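PDB 6MRK: nuclear RNA export factor 2 from Drosophila melanogaster, which forms a complex with Piwi and Nxt1 in the ovaries that carries out cotranscriptional transposon silencing, and may also take part in mRNA export from the nucleus. Local coordinates for residues A[22-27]-A[107-112]; A[6-11]-A[117-122]. One frame throughout, in Å; residues are numbered along the deposited sequence.

How the contacts relate
Two contacts on one long strand illustrate how a single sheet element of the NTF2-like domain can be joined to the first part of the chain by different chemistry. Both are partly buried. Contact 1, its centre about 10 Å from the centre of the chain, ties the C-terminal part of helix 12-27 to strand 104-119 and includes buried Leu23, Phe26 and His107. Contact 2, centred about 19 Å from the chain's centre, is more peripheral and mostly partly exposed; it sets the loop leading into that helix against the strand's far end. Hydrogen bonds and a cation-pi stack accompany apolar packing at contact 1; apolar and CH-pi contacts alone cross contact 2.

Contact 1: residues A[22-27]-A[107-112]; sequences YLREFE and HDFHSL
Hydrogen bonding in this contact converges on one carboxylate oxygen. Glu27 OE2 accepts from the ring of His107, with ND1 2.9 Å away, and from the backbone of the same residue, with His107 N at 2.7 Å. The ring N-H uses the anti lone pair of OE2, and carboxylate and imidazole are nearly coplanar; the backbone N-H comes from above the carboxylate plane. With CG of both residues beside its own backbone N, and the Glu27 chain extended beyond CG, the acid reaches the histidine edge. Two bonds grip OE2 and tie it to ring and backbone of His107, the in-plane ND1 bond restraining the turn of the imidazole; the nearby negative charge would probably favour its protonated form.

Aromatic contacts follow. The guanidinium of Arg24, carried on an extended chain, lies flat on Phe109 with planes 10° apart, its CZ 4.5 Å from the ring centroid in a cation-pi stack. Over one face of His107 sits Leu23 CG in a CH-pi contact, 3.9 Å from the ring centroid.

In the apolar packing, Leu23 CB touches Phe109 CZ at 3.8 Å, while Leu23 CD2 and Leu112 CD1 meet tip to tip, so this one leucine spans His107, Phe109 and Leu112.

The C-terminal part of helix 12-27 is thus seated on the irregular part of strand 104-119 in the NTF2-like domain. On strand 123-135, Val128 is touched by Leu112 and Leu131 shares backbone hydrogen bonds with Asp108; the His107 ring meets Phe156 of strand 152-166, and Phe26 makes cation-pi contacts with Arg32 and Arg158.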
ATOM      1  N   TYR A  22       3.441 -12.708  -9.686  1.00 35.59           N
ATOM      2  CA  TYR A  22       3.385 -12.727  -8.202  1.00 32.76           C
ATOM      3  C   TYR A  22       1.957 -12.987  -7.695  1.00 32.03           C
ATOM      4  O   TYR A  22       1.794 -13.813  -6.810  1.00 29.99           O
ATOM      5  CB  TYR A  22       3.852 -11.393  -7.615  1.00 32.56           C
ATOM      6  CG  TYR A  22       3.724 -11.401  -6.122  1.00 31.76           C
ATOM      7  CD1 TYR A  22       2.487 -11.221  -5.526  1.00 33.06           C
ATOM      8  CD2 TYR A  22       4.799 -11.737  -5.323  1.00 32.02           C
ATOM      9  CE1 TYR A  22       2.330 -11.311  -4.153  1.00 35.74           C
ATOM     10  CE2 TYR A  22       4.664 -11.829  -3.947  1.00 35.83           C
ATOM     11  CZ  TYR A  22       3.423 -11.615  -3.354  1.00 38.05           C
ATOM     12  OH  TYR A  22       3.253 -11.680  -1.994  1.00 38.90           O
ATOM     13  N   LEU A  23       0.960 -12.246  -8.186  1.00 33.20           N
ATOM     14  CA  LEU A  23      -0.466 -12.422  -7.801  1.00 32.33           C
ATOM     15  C   LEU A  23      -0.920 -13.838  -8.160  1.00 35.00           C
ATOM     16  O   LEU A  23      -1.504 -14.503  -7.297  1.00 36.24           O
ATOM     17  CB  LEU A  23      -1.327 -11.371  -8.508  1.00 31.83           C
ATOM     18  CG  LEU A  23      -1.686 -10.140  -7.678  1.00 30.97           C
ATOM     19  CD1 LEU A  23      -0.621  -9.802  -6.665  1.00 31.24           C
ATOM     20  CD2 LEU A  23      -1.933  -8.939  -8.560  1.00 30.83           C
ATOM     21  N   ARG A  24      -0.666 -14.297  -9.385  1.00 37.96           N
ATOM     22  CA  ARG A  24      -1.092 -15.653  -9.803  1.00 41.31           C
ATOM     23  C   ARG A  24      -0.473 -16.697  -8.875  1.00 39.32           C
ATOM     24  O   ARG A  24      -1.142 -17.691  -8.614  1.00 42.04           O
ATOM     25  CB  ARG A  24      -0.731 -15.927 -11.259  1.00 47.78           C
ATOM     26  CG  ARG A  24      -1.832 -15.530 -12.232  1.00 59.39           C
ATOM     27  CD  ARG A  24      -1.304 -15.434 -13.657  1.00 68.93           C
ATOM     28  NE  ARG A  24      -2.212 -14.801 -14.621  1.00 75.73           N
ATOM     29  CZ  ARG A  24      -1.923 -13.742 -15.387  1.00 77.23           C
ATOM     30  NH1 ARG A  24      -0.743 -13.146 -15.319  1.00 74.07           N
ATOM     31  NH2 ARG A  24      -2.827 -13.282 -16.237  1.00 81.53           N
ATOM     32  N   GLU A  25       0.747 -16.488  -8.392  1.00 37.80           N
ATOM     33  CA  GLU A  25       1.473 -17.508  -7.597  1.00 39.34           C
ATOM     34  C   GLU A  25       1.095 -17.433  -6.116  1.00 40.33           C
ATOM     35  O   GLU A  25       1.377 -18.410  -5.407  1.00 43.32           O
ATOM     36  CB  GLU A  25       2.972 -17.320  -7.760  1.00 44.02           C
ATOM     37  CG  GLU A  25       3.778 -18.489  -7.238  1.00 50.48           C
ATOM     38  CD  GLU A  25       5.172 -18.557  -7.852  1.00 60.09           C
ATOM     39  OE1 GLU A  25       5.506 -17.670  -8.690  1.00 59.80           O
ATOM     40  OE2 GLU A  25       5.923 -19.488  -7.498  1.00 68.47           O
ATOM     41  N   PHE A  26       0.530 -16.312  -5.652  1.00 38.51           N
ATOM     42  CA  PHE A  26      -0.003 -16.169  -4.276  1.00 36.10           C
ATOM     43  C   PHE A  26      -1.302 -16.967  -4.199  1.00 36.48           C
ATOM     44  O   PHE A  26      -1.562 -17.573  -3.158  1.00 39.70           O
ATOM     45  CB  PHE A  26      -0.224 -14.699  -3.905  1.00 35.08           C
ATOM     46  CG  PHE A  26      -0.763 -14.501  -2.513  1.00 35.74           C
ATOM     47  CD1 PHE A  26       0.091 -14.501  -1.423  1.00 36.86           C
ATOM     48  CD2 PHE A  26      -2.125 -14.348  -2.283  1.00 36.17           C
ATOM     49  CE1 PHE A  26      -0.397 -14.348  -0.133  1.00 36.95           C
ATOM     50  CE2 PHE A  26      -2.613 -14.180  -0.993  1.00 36.46           C
ATOM     51  CZ  PHE A  26      -1.746 -14.186   0.080  1.00 37.49           C
ATOM     52  N   GLU A  27      -2.052 -16.984  -5.303  1.00 37.59           N
ATOM     53  CA  GLU A  27      -3.445 -17.507  -5.423  1.00 39.03           C
ATOM     54  C   GLU A  27      -3.577 -18.856  -4.714  1.00 39.95           C
ATOM     55  O   GLU A  27      -4.335 -18.925  -3.718  1.00 40.50           O
ATOM     56  CB  GLU A  27      -3.884 -17.577  -6.894  1.00 38.01           C
ATOM     57  CG  GLU A  27      -4.191 -16.196  -7.465  1.00 39.61           C
ATOM     58  CD  GLU A  27      -5.101 -16.097  -8.676  1.00 41.02           C
ATOM     59  OE1 GLU A  27      -5.360 -17.136  -9.319  1.00 43.44           O
ATOM     60  OE2 GLU A  27      -5.545 -14.964  -8.976  1.00 38.10           O
ATOM     61  N   HIS A 107      -7.676 -13.751  -7.800  1.00 37.52           N
ATOM     62  CA  HIS A 107      -7.786 -12.315  -8.154  1.00 34.77           C
ATOM     63  C   HIS A 107      -8.607 -12.173  -9.439  1.00 32.19           C
ATOM     64  O   HIS A 107      -8.447 -13.005 -10.340  1.00 34.26           O
ATOM     65  CB  HIS A 107      -6.396 -11.685  -8.311  1.00 34.31           C
ATOM     66  CG  HIS A 107      -5.503 -11.861  -7.137  1.00 33.08           C
ATOM     67  ND1 HIS A 107      -4.881 -13.058  -6.872  1.00 32.32           N
ATOM     68  CD2 HIS A 107      -5.091 -10.986  -6.194  1.00 34.77           C
ATOM     69  CE1 HIS A 107      -4.134 -12.928  -5.796  1.00 34.12           C
ATOM     70  NE2 HIS A 107      -4.237 -11.658  -5.355  1.00 35.62           N
ATOM     71  N   ASP A 108      -9.410 -11.118  -9.537  1.00 32.16           N
ATOM     72  CA  ASP A 108     -10.111 -10.732 -10.790  1.00 32.24           C
ATOM     73  C   ASP A 108      -9.192  -9.769 -11.554  1.00 33.08           C
ATOM     74  O   ASP A 108      -9.239  -8.566 -11.301  1.00 37.14           O
ATOM     75  CB  ASP A 108     -11.503 -10.176 -10.473  1.00 31.70           C
ATOM     76  CG  ASP A 108     -12.256  -9.598 -11.666  1.00 32.67           C
ATOM     77  OD1 ASP A 108     -11.709  -9.616 -12.784  1.00 32.89           O
ATOM     78  OD2 ASP A 108     -13.381  -9.103 -11.466  1.00 33.27           O
ATOM     79  N   PHE A 109      -8.382 -10.272 -12.476  1.00 34.13           N
ATOM     80  CA  PHE A 109      -7.301  -9.484 -13.121  1.00 36.97           C
ATOM     81  C   PHE A 109      -7.866  -8.340 -13.947  1.00 38.09           C
ATOM     82  O   PHE A 109      -7.168  -7.347 -14.121  1.00 38.64           O
ATOM     83  CB  PHE A 109      -6.411 -10.382 -13.977  1.00 38.63           C
ATOM     84  CG  PHE A 109      -5.414 -11.119 -13.125  1.00 39.15           C
ATOM     85  CD1 PHE A 109      -5.730 -12.335 -12.541  1.00 38.41           C
ATOM     86  CD2 PHE A 109      -4.204 -10.529 -12.819  1.00 38.70           C
ATOM     87  CE1 PHE A 109      -4.823 -12.967 -11.709  1.00 38.48           C
ATOM     88  CE2 PHE A 109      -3.299 -11.167 -11.988  1.00 38.33           C
ATOM     89  CZ  PHE A 109      -3.613 -12.375 -11.427  1.00 36.95           C
ATOM     90  N   HIS A 110      -9.089  -8.487 -14.442  1.00 44.26           N
ATOM     91  CA  HIS A 110      -9.813  -7.424 -15.189  1.00 47.88           C
ATOM     92  C   HIS A 110     -10.084  -6.215 -14.283  1.00 44.05           C
ATOM     93  O   HIS A 110     -10.329  -5.125 -14.814  1.00 42.63           O
ATOM     94  CB  HIS A 110     -11.137  -7.962 -15.742  1.00 55.24           C
ATOM     95  CG  HIS A 110     -10.996  -8.788 -16.976  1.00 64.80           C
ATOM     96  ND1 HIS A 110     -12.078  -9.069 -17.800  1.00 69.56           N
ATOM     97  CD2 HIS A 110      -9.923  -9.396 -17.531  1.00 71.57           C
ATOM     98  CE1 HIS A 110     -11.675  -9.813 -18.810  1.00 72.09           C
ATOM     99  NE2 HIS A 110     -10.354 -10.033 -18.666  1.00 74.13           N
ATOM    100  N   SER A 111     -10.084  -6.405 -12.964  1.00 40.77           N
ATOM    101  CA  SER A 111     -10.576  -5.393 -11.996  1.00 38.80           C
ATOM    102  C   SER A 111      -9.422  -4.510 -11.529  1.00 38.88           C
ATOM    103  O   SER A 111      -9.693  -3.529 -10.818  1.00 40.05           O
ATOM    104  CB  SER A 111     -11.274  -6.054 -10.836  1.00 36.37           C
ATOM    105  OG  SER A 111     -10.350  -6.544  -9.875  1.00 33.82           O
ATOM    106  N   LEU A 112      -8.196  -4.837 -11.939  1.00 35.98           N
ATOM    107  CA  LEU A 112      -6.983  -4.328 -11.268  1.00 38.31           C
ATOM    108  C   LEU A 112      -6.654  -2.931 -11.765  1.00 36.23           C
ATOM    109  O   LEU A 112      -6.517  -2.766 -12.979  1.00 34.64           O
ATOM    110  CB  LEU A 112      -5.798  -5.248 -11.555  1.00 41.18           C
ATOM    111  CG  LEU A 112      -5.865  -6.644 -10.944  1.00 42.92           C
ATOM    112  CD1 LEU A 112      -4.569  -7.371 -11.245  1.00 41.26           C
ATOM    113  CD2 LEU A 112      -6.135  -6.604  -9.438  1.00 43.01           C
TER

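Contact 2: residues A[6-11]-A[117-122]; sequences LCDTGA and MHYNGK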
ATOM      1  N   LEU A   6       1.397   5.292 -14.701  1.00 37.19           N
ATOM      2  CA  LEU A   6       2.743   4.813 -15.092  1.00 36.79           C
ATOM      3  C   LEU A   6       3.760   5.944 -14.935  1.00 38.09           C
ATOM      4  O   LEU A   6       3.742   6.878 -15.706  1.00 42.76           O
ATOM      5  CB  LEU A   6       2.711   4.301 -16.528  1.00 34.62           C
ATOM      6  CG  LEU A   6       3.722   3.210 -16.845  1.00 35.37           C
ATOM      7  CD1 LEU A   6       3.864   2.233 -15.692  1.00 38.34           C
ATOM      8  CD2 LEU A   6       3.316   2.477 -18.099  1.00 35.57           C
ATOM      9  N   CYS A   7       4.578   5.820 -13.902  1.00 40.92           N
ATOM     10  CA  CYS A   7       5.869   6.499 -13.628  1.00 40.78           C
ATOM     11  C   CYS A   7       6.630   6.870 -14.908  1.00 39.83           C
ATOM     12  O   CYS A   7       6.920   8.050 -15.136  1.00 37.89           O
ATOM     13  CB  CYS A   7       6.705   5.469 -12.880  1.00 40.51           C
ATOM     14  SG  CYS A   7       7.779   6.182 -11.638  1.00 48.74           S
ATOM     15  N   ASP A   8       6.987   5.839 -15.666  1.00 40.05           N
ATOM     16  CA  ASP A   8       7.938   5.845 -16.796  1.00 40.95           C
ATOM     17  C   ASP A   8       7.432   4.762 -17.739  1.00 39.36           C
ATOM     18  O   ASP A   8       6.992   3.721 -17.250  1.00 40.25           O
ATOM     19  CB  ASP A   8       9.372   5.568 -16.325  1.00 44.76           C
ATOM     20  CG  ASP A   8      10.399   5.445 -17.444  1.00 48.72           C
ATOM     21  OD1 ASP A   8      10.029   4.982 -18.548  1.00 53.85           O
ATOM     22  OD2 ASP A   8      11.561   5.814 -17.208  1.00 52.98           O
ATOM     23  N   THR A   9       7.514   4.994 -19.038  1.00 39.76           N
ATOM     24  CA  THR A   9       7.058   4.044 -20.073  1.00 39.89           C
ATOM     25  C   THR A   9       8.000   2.838 -20.153  1.00 40.86           C
ATOM     26  O   THR A   9       7.630   1.896 -20.857  1.00 44.20           O
ATOM     27  CB  THR A   9       6.956   4.770 -21.410  1.00 40.33           C
ATOM     28  OG1 THR A   9       8.193   5.456 -21.593  1.00 41.98           O
ATOM     29  CG2 THR A   9       5.818   5.763 -21.433  1.00 41.08           C
ATOM     30  N   GLY A  10       9.163   2.876 -19.491  1.00 39.23           N
ATOM     31  CA  GLY A  10      10.103   1.743 -19.392  1.00 41.08           C
ATOM     32  C   GLY A  10       9.603   0.710 -18.405  1.00 41.95           C
ATOM     33  O   GLY A  10       9.867  -0.494 -18.583  1.00 47.72           O
ATOM     34  N   ALA A  11       8.845   1.170 -17.422  1.00 42.69           N
ATOM     35  CA  ALA A  11       8.224   0.349 -16.367  1.00 42.56           C
ATOM     36  C   ALA A  11       7.023  -0.430 -16.912  1.00 41.24           C
ATOM     37  O   ALA A  11       6.479  -1.246 -16.156  1.00 41.00           O
ATOM     38  CB  ALA A  11       7.797   1.253 -15.241  1.00 45.03           C
ATOM     39  N   MET A 117       4.904   4.201  -9.081  1.00 29.14           N
ATOM     40  CA  MET A 117       5.119   5.535  -8.473  1.00 30.09           C
ATOM     41  C   MET A 117       6.597   5.917  -8.527  1.00 33.14           C
ATOM     42  O   MET A 117       6.859   7.124  -8.529  1.00 38.99           O
ATOM     43  CB  MET A 117       4.642   5.557  -7.021  1.00 28.64           C
ATOM     44  CG  MET A 117       3.204   5.075  -6.851  1.00 28.81           C
ATOM     45  SD  MET A 117       1.897   6.214  -7.418  1.00 29.62           S
ATOM     46  CE  MET A 117       2.476   7.786  -6.777  1.00 27.62           C
ATOM     47  N   HIS A 118       7.514   4.946  -8.525  1.00 34.45           N
ATOM     48  CA  HIS A 118       8.971   5.157  -8.736  1.00 35.00           C
ATOM     49  C   HIS A 118       9.496   4.050  -9.630  1.00 35.72           C
ATOM     50  O   HIS A 118       8.929   2.953  -9.620  1.00 37.47           O
ATOM     51  CB  HIS A 118       9.740   5.195  -7.425  1.00 37.18           C
ATOM     52  CG  HIS A 118       9.212   6.245  -6.514  1.00 43.78           C
ATOM     53  ND1 HIS A 118       9.167   6.086  -5.136  1.00 52.29           N
ATOM     54  CD2 HIS A 118       8.650   7.442  -6.778  1.00 45.07           C
ATOM     55  CE1 HIS A 118       8.624   7.157  -4.592  1.00 53.79           C
ATOM     56  NE2 HIS A 118       8.304   8.010  -5.583  1.00 51.48           N
ATOM     57  N   TYR A 119      10.525   4.347 -10.404  1.00 35.84           N
ATOM     58  CA  TYR A 119      11.186   3.328 -11.237  1.00 35.71           C
ATOM     59  C   TYR A 119      12.557   3.825 -11.657  1.00 35.41           C
ATOM     60  O   TYR A 119      12.622   4.864 -12.290  1.00 34.82           O
ATOM     61  CB  TYR A 119      10.323   3.003 -12.446  1.00 35.29           C
ATOM     62  CG  TYR A 119      10.944   1.994 -13.368  1.00 36.25           C
ATOM     63  CD1 TYR A 119      10.790   0.641 -13.158  1.00 38.49           C
ATOM     64  CD2 TYR A 119      11.688   2.399 -14.458  1.00 40.09           C
ATOM     65  CE1 TYR A 119      11.340  -0.288 -14.027  1.00 42.45           C
ATOM     66  CE2 TYR A 119      12.253   1.492 -15.333  1.00 41.97           C
ATOM     67  CZ  TYR A 119      12.074   0.140 -15.121  1.00 44.18           C
ATOM     68  OH  TYR A 119      12.633  -0.743 -15.998  1.00 46.18           O
ATOM     69  N   ASN A 120      13.598   3.077 -11.310  1.00 37.66           N
ATOM     70  CA  ASN A 120      14.978   3.339 -11.778  1.00 40.62           C
ATOM     71  C   ASN A 120      15.760   2.008 -11.803  1.00 44.25           C
ATOM     72  O   ASN A 120      15.135   0.936 -11.897  1.00 43.44           O
ATOM     73  CB  ASN A 120      15.588   4.528 -11.006  1.00 40.95           C
ATOM     74  CG  ASN A 120      15.706   4.383  -9.499  1.00 40.05           C
ATOM     75  OD1 ASN A 120      16.042   3.330  -8.973  1.00 39.68           O
ATOM     76  ND2 ASN A 120      15.484   5.471  -8.783  1.00 43.34           N
ATOM     77  N   GLY A 121      17.092   2.083 -11.792  1.00 49.73           N
ATOM     78  CA  GLY A 121      18.012   0.930 -11.792  1.00 47.26           C
ATOM     79  C   GLY A 121      18.060   0.257 -10.434  1.00 46.15           C
ATOM     80  O   GLY A 121      18.238  -0.959 -10.407  1.00 48.97           O
ATOM     81  N   LYS A 122      17.931   1.019  -9.347  1.00 44.94           N
ATOM     82  CA  LYS A 122      17.805   0.480  -7.967  1.00 48.05           C
ATOM     83  C   LYS A 122      16.484  -0.298  -7.805  1.00 45.03           C
ATOM     84  O   LYS A 122      16.535  -1.364  -7.184  1.00 42.87           O
ATOM     85  CB  LYS A 122      17.888   1.605  -6.931  1.00 54.67           C
ATOM     86  CG  LYS A 122      19.255   2.248  -6.752  1.00 60.75           C
ATOM     87  CD  LYS A 122      19.175   3.748  -6.488  1.00 71.43           C
ATOM     88  CE  LYS A 122      18.362   4.111  -5.256  1.00 80.64           C
ATOM     89  NZ  LYS A 122      17.825   5.495  -5.326  1.00 81.77           N
TER
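A type I beta turn from Asp8 to Ala11, leading from the short strand 5-6 into helix 12-27 of the NTF2-like domain, packs here against the end of strand 104-119. The turn is closed by Ala11 N bonding to Asp8 O at 3.2 Å and reinforced by an Asx turn, in which Asp8 OD1 accepts from Gly10 N from above the carboxylate plane. Ala11, the last residue of the turn, lies over Tyr119: its CB sits on one face of the phenol ring, 3.9 Å from the centroid and 19° off the normal, a CH-pi contact. Tyr119 CG is anti to the backbone N (chi1 179°), which turns the ring toward the loop; its CD2 also comes within 4.3 Å of Asp8 CB. Earlier in the loop, Cys7 directs SG at the strand backbone, close to His118 CA and Met117 C, with Tyr119 CB 4.2 Å from the same sulfur. Met117, His118 and Lys122 also pack against another protein chain of the assembly. With no hydrogen bond between 6-11 and 117-122, the touching here is by a methyl, a sulfur and an aromatic face; a polar link to the strand is the backbone bonding of Cys7 with Val116.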